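Local coordinates for protein peroxiredoxin (Akkermansia muciniphila, PDB 6KHX) that probably reduces hydrogen peroxide and organic hydroperoxides through a reactive cysteine, as a typical 2-Cys peroxiredoxin of thioredoxin-like fold assembled from ten chains, at residues P23-S26 / L27-K31; T46-C49 / P50-I54; I163-A166 / I167-D171. All coordinates share one frame; numbering follows the deposited sequence.

Contact 1: P23-S26 / L27-K31; sequences PDFS and LDQFK
The side chains of Phe-25 and Gln-29 cross at about a right angle. The ring and the amide are turned 55° from each other. NE2 of Gln-29 comes obliquely to the ring, 3.2 Å from CE1 of Phe-25. The same NE2 gives a hydrogen bond to Ser-26 O, 2.9 Å long and nearly straight at 164°. Ser-26 O lies in the plane of the Gln-29 amide, so the bond fixes how that amide is turned. Gln-29 CG sits between the backbone N and the carbonyl carbon (chi1 59°), and the extended chain beyond it runs back to Ser-26.

Ser-26 OG accepts a hydrogen bond from Asp-28 N at 3.2 Å. This is an ST turn, and it leads into the 3-10 segment 28-30. OG also bonds Phe-11 O. Just before it, Asp-24 and Phe-25 both face Ala-13 in a G1 beta bulge. The chain here passes from the N-terminal strands towards strand 35-40 of the thioredoxin-like sheet.

Phe-25 and Phe-30 also cross at about a right angle. CZ of Phe-25 meets the edge of the Phe-30 ring, 4.0 Å from its CE2. Gln-29 CG lies over one face of that ring. Leu-27 CD2 touches CE2 of Phe-25 at 4.0 Å. Beneath, Phe-25 and Leu-27 rest on Val-71, and Phe-30 on Ala-69 and Val-36.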
loop_
_atom_site.group_PDB
_atom_site.type_symbol
_atom_site.label_atom_id
_atom_site.label_comp_id
_atom_site.label_asym_id
_atom_site.label_seq_id
_atom_site.Cartn_x
_atom_site.Cartn_y
_atom_site.Cartn_z
ATOM N N PRO B 23 32.517 30.117 -8.917
ATOM C CA PRO B 23 31.660 28.942 -8.743
ATOM C C PRO B 23 31.963 28.192 -7.461
ATOM O O PRO B 23 32.994 28.427 -6.822
ATOM C CB PRO B 23 31.996 28.095 -9.973
ATOM C CG PRO B 23 33.453 28.379 -10.186
ATOM C CD PRO B 23 33.690 29.815 -9.753
ATOM N N ASP B 24 31.065 27.275 -7.093
ATOM C CA ASP B 24 31.306 26.318 -6.017
ATOM C C ASP B 24 31.571 27.013 -4.680
ATOM O O ASP B 24 32.437 26.600 -3.904
ATOM C CB ASP B 24 32.454 25.376 -6.389
ATOM C CG ASP B 24 32.259 24.747 -7.760
ATOM O OD1 ASP B 24 31.130 24.296 -8.056
ATOM O OD2 ASP B 24 33.225 24.715 -8.549
ATOM N N PHE B 25 30.835 28.091 -4.410
ATOM C CA PHE B 25 30.924 28.728 -3.104
ATOM C C PHE B 25 30.142 27.912 -2.090
ATOM O O PHE B 25 28.989 27.544 -2.331
ATOM C CB PHE B 25 30.395 30.161 -3.131
ATOM C CG PHE B 25 30.547 30.868 -1.812
ATOM C CD1 PHE B 25 31.716 31.545 -1.506
ATOM C CD2 PHE B 25 29.537 30.821 -0.862
ATOM C CE1 PHE B 25 31.873 32.181 -0.280
ATOM C CE2 PHE B 25 29.684 31.456 0.367
ATOM C CZ PHE B 25 30.857 32.135 0.657
ATOM N N SER B 26 30.768 27.640 -0.949
ATOM C CA SER B 26 30.157 26.837 0.100
ATOM C C SER B 26 30.648 27.361 1.439
ATOM O O SER B 26 31.726 27.954 1.535
ATOM C CB SER B 26 30.505 25.352 -0.059
ATOM O OG SER B 26 30.033 24.593 1.037
ATOM N N LEU B 27 29.874 27.093 2.485
ATOM C CA LEU B 27 30.318 27.468 3.820
ATOM C C LEU B 27 31.297 26.461 4.413
ATOM O O LEU B 27 31.768 26.672 5.536
ATOM C CB LEU B 27 29.112 27.649 4.752
ATOM C CG LEU B 27 28.087 28.706 4.320
ATOM C CD1 LEU B 27 27.034 28.934 5.399
ATOM C CD2 LEU B 27 28.765 30.020 3.937
ATOM N N ASP B 28 31.615 25.385 3.685
ATOM C CA ASP B 28 32.626 24.433 4.138
ATOM C C ASP B 28 33.938 25.135 4.459
ATOM O O ASP B 28 34.598 24.813 5.455
ATOM C CB ASP B 28 32.849 23.360 3.071
ATOM C CG ASP B 28 31.718 22.353 3.006
ATOM O OD1 ASP B 28 30.843 22.371 3.902
ATOM O OD2 ASP B 28 31.696 21.550 2.047
ATOM N N GLN B 29 34.325 26.103 3.620
ATOM C CA GLN B 29 35.603 26.789 3.773
ATOM C C GLN B 29 35.763 27.419 5.150
ATOM O O GLN B 29 36.893 27.605 5.614
ATOM C CB GLN B 29 35.750 27.858 2.693
ATOM C CG GLN B 29 34.649 28.896 2.722
ATOM C CD GLN B 29 34.729 29.847 1.559
ATOM O OE1 GLN B 29 35.670 30.637 1.449
ATOM N NE2 GLN B 29 33.756 29.762 0.662
ATOM N N PHE B 30 34.660 27.765 5.813
ATOM C CA PHE B 30 34.743 28.442 7.100
ATOM C C PHE B 30 34.768 27.487 8.280
ATOM O O PHE B 30 35.092 27.919 9.394
ATOM C CB PHE B 30 33.571 29.421 7.272
ATOM C CG PHE B 30 33.443 30.404 6.151
ATOM C CD1 PHE B 30 34.447 31.326 5.907
ATOM C CD2 PHE B 30 32.324 30.400 5.331
ATOM C CE1 PHE B 30 34.341 32.233 4.864
ATOM C CE2 PHE B 30 32.208 31.300 4.289
ATOM C CZ PHE B 30 33.218 32.219 4.053
ATOM N N LYS B 31 34.450 26.209 8.070
ATOM C CA LYS B 31 34.402 25.270 9.183
ATOM C C LYS B 31 35.761 25.187 9.860
ATOM O O LYS B 31 36.791 25.023 9.199
ATOM C CB LYS B 31 33.959 23.889 8.709
ATOM C CG LYS B 31 32.469 23.754 8.452
ATOM C CD LYS B 31 32.045 22.289 8.509
ATOM C CE LYS B 31 30.766 22.056 7.719
ATOM N NZ LYS B 31 30.409 20.617 7.665
HETATM O O HOH W 1 33.783 25.842 0.751
#

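Contact 2: T46-C49 / P50-I54; sequences TFVC and PTELI
Val-48 O is gripped by two donors. Glu-52 N reaches it at 3.0 Å as the regular helix bond. Thr-51 OG1 gives the shorter bond, 2.7 Å, in the carbonyl plane on a lone pair. Chi1 of Thr-51 (80°) sets OG1 between its backbone N and carbonyl carbon and turns the hydroxyl back towards Val-48. The same OG1 bonds Leu-185 N of the second subunit, and Val-48 packs on Cys-183 of that subunit, the likely resolving cysteine.

Leu-53 N bonds Cys-49 O at 3.0 Å and continues the first turn of helix 48-58. CG of Pro-50 packs beside Phe-47 O. Val-48 CG1 lies 3.9 Å from Glu-52 CD, and the two side chains cross obliquely.

The sequence fits the family's PxxxTxxC motif, so Cys-49 is probably the peroxidatic cysteine. Thr-46 OG1, which bonds Lys-43 O, is 3.1 Å from Cys-49 SG. Glu-52 forms salt bridges with Arg-161 and with Arg-138, and its buried carboxylate probably positions Arg-138, which packs against Cys-49. If the disulfide between the two cysteines forms as in relatives, the helix bonds at Val-48 and Cys-49 would probably have to open.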
loop_
_atom_site.group_PDB
_atom_site.type_symbol
_atom_site.label_atom_id
_atom_site.label_comp_id
_atom_site.label_asym_id
_atom_site.label_seq_id
_atom_site.Cartn_x
_atom_site.Cartn_y
_atom_site.Cartn_z
ATOM N N THR B 46 15.776 45.793 -5.497
ATOM C CA THR B 46 14.596 46.299 -4.804
ATOM C C THR B 46 15.009 47.380 -3.808
ATOM O O THR B 46 15.865 48.212 -4.124
ATOM C CB THR B 46 13.805 45.166 -4.128
ATOM O OG1 THR B 46 14.684 44.307 -3.391
ATOM C CG2 THR B 46 13.066 44.346 -5.171
ATOM N N PHE B 47 14.405 47.388 -2.617
ATOM C CA PHE B 47 14.394 48.580 -1.768
ATOM C C PHE B 47 15.120 48.367 -0.445
ATOM O O PHE B 47 16.177 48.968 -0.235
ATOM C CB PHE B 47 12.940 49.006 -1.562
ATOM C CG PHE B 47 12.094 48.862 -2.802
ATOM C CD1 PHE B 47 12.523 49.376 -4.019
ATOM C CD2 PHE B 47 10.885 48.179 -2.756
ATOM C CE1 PHE B 47 11.752 49.221 -5.162
ATOM C CE2 PHE B 47 10.107 48.027 -3.895
ATOM C CZ PHE B 47 10.539 48.548 -5.098
ATOM N N VAL B 48 14.584 47.548 0.467
ATOM C CA VAL B 48 15.255 47.308 1.745
ATOM C C VAL B 48 16.514 46.477 1.542
ATOM O O VAL B 48 17.529 46.667 2.232
ATOM C CB VAL B 48 14.294 46.622 2.732
ATOM C CG1 VAL B 48 14.994 46.347 4.062
ATOM C CG2 VAL B 48 13.069 47.468 2.953
ATOM N N CYS B 49 16.467 45.550 0.592
ATOM C CA CYS B 49 17.578 44.625 0.387
ATOM C C CYS B 49 18.896 45.348 0.131
ATOM O O CYS B 49 19.904 44.983 0.767
ATOM C CB CYS B 49 17.203 43.658 -0.742
ATOM S SG CYS B 49 15.455 43.047 -0.653
ATOM N N PRO B 50 18.977 46.362 -0.751
ATOM C CA PRO B 50 20.257 47.077 -0.898
ATOM C C PRO B 50 20.702 47.788 0.369
ATOM O O PRO B 50 21.908 47.858 0.626
ATOM C CB PRO B 50 19.985 48.065 -2.044
ATOM C CG PRO B 50 18.516 48.196 -2.104
ATOM C CD PRO B 50 17.983 46.849 -1.727
ATOM N N THR B 51 19.780 48.332 1.168
ATOM C CA THR B 51 20.210 48.984 2.401
ATOM C C THR B 51 20.819 47.980 3.368
ATOM O O THR B 51 21.839 48.265 4.006
ATOM C CB THR B 51 19.050 49.738 3.048
ATOM O OG1 THR B 51 18.206 48.832 3.770
ATOM C CG2 THR B 51 18.255 50.422 1.978
ATOM N N GLU B 52 20.230 46.786 3.465
ATOM C CA GLU B 52 20.815 45.760 4.325
ATOM C C GLU B 52 22.183 45.323 3.808
ATOM O O GLU B 52 23.138 45.194 4.588
ATOM C CB GLU B 52 19.861 44.570 4.442
ATOM C CG GLU B 52 18.506 44.953 5.025
ATOM C CD GLU B 52 17.602 43.760 5.278
ATOM O OE1 GLU B 52 17.331 43.456 6.462
ATOM O OE2 GLU B 52 17.171 43.123 4.292
ATOM N N LEU B 53 22.307 45.120 2.495
ATOM C CA LEU B 53 23.584 44.678 1.940
ATOM C C LEU B 53 24.674 45.731 2.135
ATOM O O LEU B 53 25.803 45.414 2.541
ATOM C CB LEU B 53 23.418 44.325 0.461
ATOM C CG LEU B 53 22.742 42.980 0.161
ATOM C CD1 LEU B 53 21.860 43.035 -1.084
ATOM C CD2 LEU B 53 23.790 41.882 0.020
ATOM N N ILE B 54 24.349 46.997 1.855
ATOM C CA ILE B 54 25.320 48.074 2.015
ATOM C C ILE B 54 25.692 48.253 3.481
ATOM O O ILE B 54 26.868 48.441 3.813
ATOM C CB ILE B 54 24.782 49.375 1.396
ATOM C CG1 ILE B 54 24.720 49.236 -0.123
ATOM C CG2 ILE B 54 25.674 50.544 1.772
ATOM C CD1 ILE B 54 23.887 50.298 -0.797
#

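Contact 3: I163-A166 / I167-D171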
loop_
_atom_site.group_PDB
_atom_site.type_symbol
_atom_site.label_atom_id
_atom_site.label_comp_id
_atom_site.label_asym_id
_atom_site.label_seq_id
_atom_site.Cartn_x
_atom_site.Cartn_y
_atom_site.Cartn_z
ATOM N N ILE B 163 21.980 45.388 12.320
ATOM C CA ILE B 163 23.351 44.917 12.488
ATOM C C ILE B 163 23.727 44.833 13.958
ATOM O O ILE B 163 24.481 43.937 14.362
ATOM C CB ILE B 163 24.308 45.833 11.705
ATOM C CG1 ILE B 163 24.045 45.677 10.207
ATOM C CG2 ILE B 163 25.769 45.594 12.099
ATOM C CD1 ILE B 163 25.229 46.016 9.349
ATOM N N ASP B 164 23.209 45.748 14.782
ATOM C CA ASP B 164 23.559 45.736 16.196
ATOM C C ASP B 164 23.151 44.427 16.854
ATOM O O ASP B 164 23.921 43.859 17.633
ATOM C CB ASP B 164 22.921 46.924 16.911
ATOM C CG ASP B 164 23.465 48.250 16.430
ATOM O OD1 ASP B 164 24.626 48.288 15.969
ATOM O OD2 ASP B 164 22.737 49.260 16.524
ATOM N N GLU B 165 21.948 43.925 16.547
ATOM C CA GLU B 165 21.498 42.668 17.141
ATOM C C GLU B 165 22.343 41.491 16.661
ATOM O O GLU B 165 22.640 40.575 17.439
ATOM C CB GLU B 165 20.019 42.436 16.829
ATOM C CG GLU B 165 19.399 41.186 17.481
ATOM C CD GLU B 165 19.506 41.165 19.005
ATOM O OE1 GLU B 165 19.540 42.250 19.632
ATOM O OE2 GLU B 165 19.541 40.054 19.579
ATOM N N ALA B 166 22.752 41.501 15.390
ATOM C CA ALA B 166 23.615 40.435 14.894
ATOM C C ALA B 166 24.953 40.432 15.630
ATOM O O ALA B 166 25.418 39.387 16.104
ATOM C CB ALA B 166 23.821 40.590 13.389
ATOM N N ILE B 167 25.576 41.607 15.754
ATOM C CA ILE B 167 26.840 41.706 16.477
ATOM C C ILE B 167 26.658 41.322 17.943
ATOM O O ILE B 167 27.525 40.673 18.538
ATOM C CB ILE B 167 27.443 43.111 16.299
ATOM C CG1 ILE B 167 27.990 43.242 14.877
ATOM C CG2 ILE B 167 28.536 43.380 17.326
ATOM C CD1 ILE B 167 28.438 44.617 14.515
ATOM N N ARG B 168 25.537 41.715 18.550
ATOM C CA ARG B 168 25.307 41.385 19.954
ATOM C C ARG B 168 25.211 39.881 20.148
ATOM O O ARG B 168 25.778 39.332 21.100
ATOM C CB ARG B 168 24.031 42.060 20.456
ATOM C CG ARG B 168 23.858 41.992 21.960
ATOM C CD ARG B 168 22.460 42.392 22.388
ATOM N NE ARG B 168 21.485 41.336 22.133
ATOM C CZ ARG B 168 21.218 40.349 22.986
ATOM N NH1 ARG B 168 21.852 40.292 24.148
ATOM N NH2 ARG B 168 20.316 39.421 22.684
ATOM N N VAL B 169 24.495 39.197 19.252
ATOM C CA VAL B 169 24.375 37.748 19.357
ATOM C C VAL B 169 25.726 37.080 19.112
ATOM O O VAL B 169 26.068 36.088 19.768
ATOM C CB VAL B 169 23.290 37.233 18.390
ATOM C CG1 VAL B 169 23.187 35.733 18.473
ATOM C CG2 VAL B 169 21.947 37.849 18.732
ATOM N N VAL B 170 26.520 37.617 18.181
ATOM C CA VAL B 170 27.868 37.091 17.976
ATOM C C VAL B 170 28.682 37.200 19.258
ATOM O O VAL B 170 29.345 36.243 19.680
ATOM C CB VAL B 170 28.562 37.818 16.812
ATOM C CG1 VAL B 170 30.053 37.504 16.811
ATOM C CG2 VAL B 170 27.934 37.421 15.487
ATOM N N ASP B 171 28.647 38.374 19.895
ATOM C CA ASP B 171 29.405 38.567 21.127
ATOM C C ASP B 171 28.920 37.627 22.219
ATOM O O ASP B 171 29.727 37.091 22.984
ATOM C CB ASP B 171 29.332 40.025 21.585
ATOM C CG ASP B 171 30.191 40.948 20.734
ATOM O OD1 ASP B 171 31.166 40.459 20.113
ATOM O OD2 ASP B 171 29.904 42.163 20.690
#
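Glu-165 and Arg-168 form a salt bridge one turn apart on helix 163-179. Their side chains lie side by side and point the same way. Arg-168 grips the carboxylate side-on with two nitrogens. NE bonds Glu-165 OE1 at 3.3 Å, meeting it on the syn side but well out of the carboxylate plane. NH2 bonds Glu-165 OE2, also at 3.3 Å, on its syn lone pair and within the guanidinium plane. The two flat groups are turned 42° apart, so the grip is twisted. Glu-165 bends at chi2 (58°) and Arg-168 at chi3 (76°), and these bends bring the ends together. The methyl CG2 of Val-169 lies beside the carboxylate, 3.4 Å from Glu-165 OE2.

The backbone bonds are those of a regular alpha helix. Ile-167 N meets Ile-163 O at 2.9 Å, and Arg-168 N meets Asp-164 O at 2.8 Å. Val-169 and Val-170 follow the same pattern with Glu-165 and Ala-166.

Apolar contacts are few. Ile-163 CG2 touches Ile-167 CD1 at 3.7 Å, and the two side chains meet at a slant. Ile-167 also packs on Phe-63 of helix 60-65, while Val-169 and Val-170 pack on Leu-142 and so join the helix to strand 138-143 of the thioredoxin-like sheet.

Arg-168 has further partners: NH1 bonds Trp-187 O, and NH2 bonds Gly-160 O of the second subunit. A leucine in place of Glu-165 would probably leave the buried Arg-168 charge without this carboxylate mate and its NE without the acceptor described here. The carboxylate probably offsets much of the charge of the buried guanidinium and limits how it can turn. Arg-168 itself makes the links to both carbonyls, and the salt bridge is likely to position its guanidinium for them.

The three contacts follow one another in series along the chain. None nests in or crosses another, and each is local, closing only a turn. Contact 1 comes first, where the chain turns from the N-terminal strands towards strand 35-40. Contact 2 spans the end of the loop after that strand and the first turn of helix 48-58. Contact 3 comes much later, at the start of helix 163-179, which packs against strand 138-143. Contact 1 stands apart, with its centre about 24 Å from that of contact 2. Contacts 2 and 3 come within about 5 Å at their nearest atoms. Both touch the second subunit, including its Leu-185, whereas contact 1 meets no other chain.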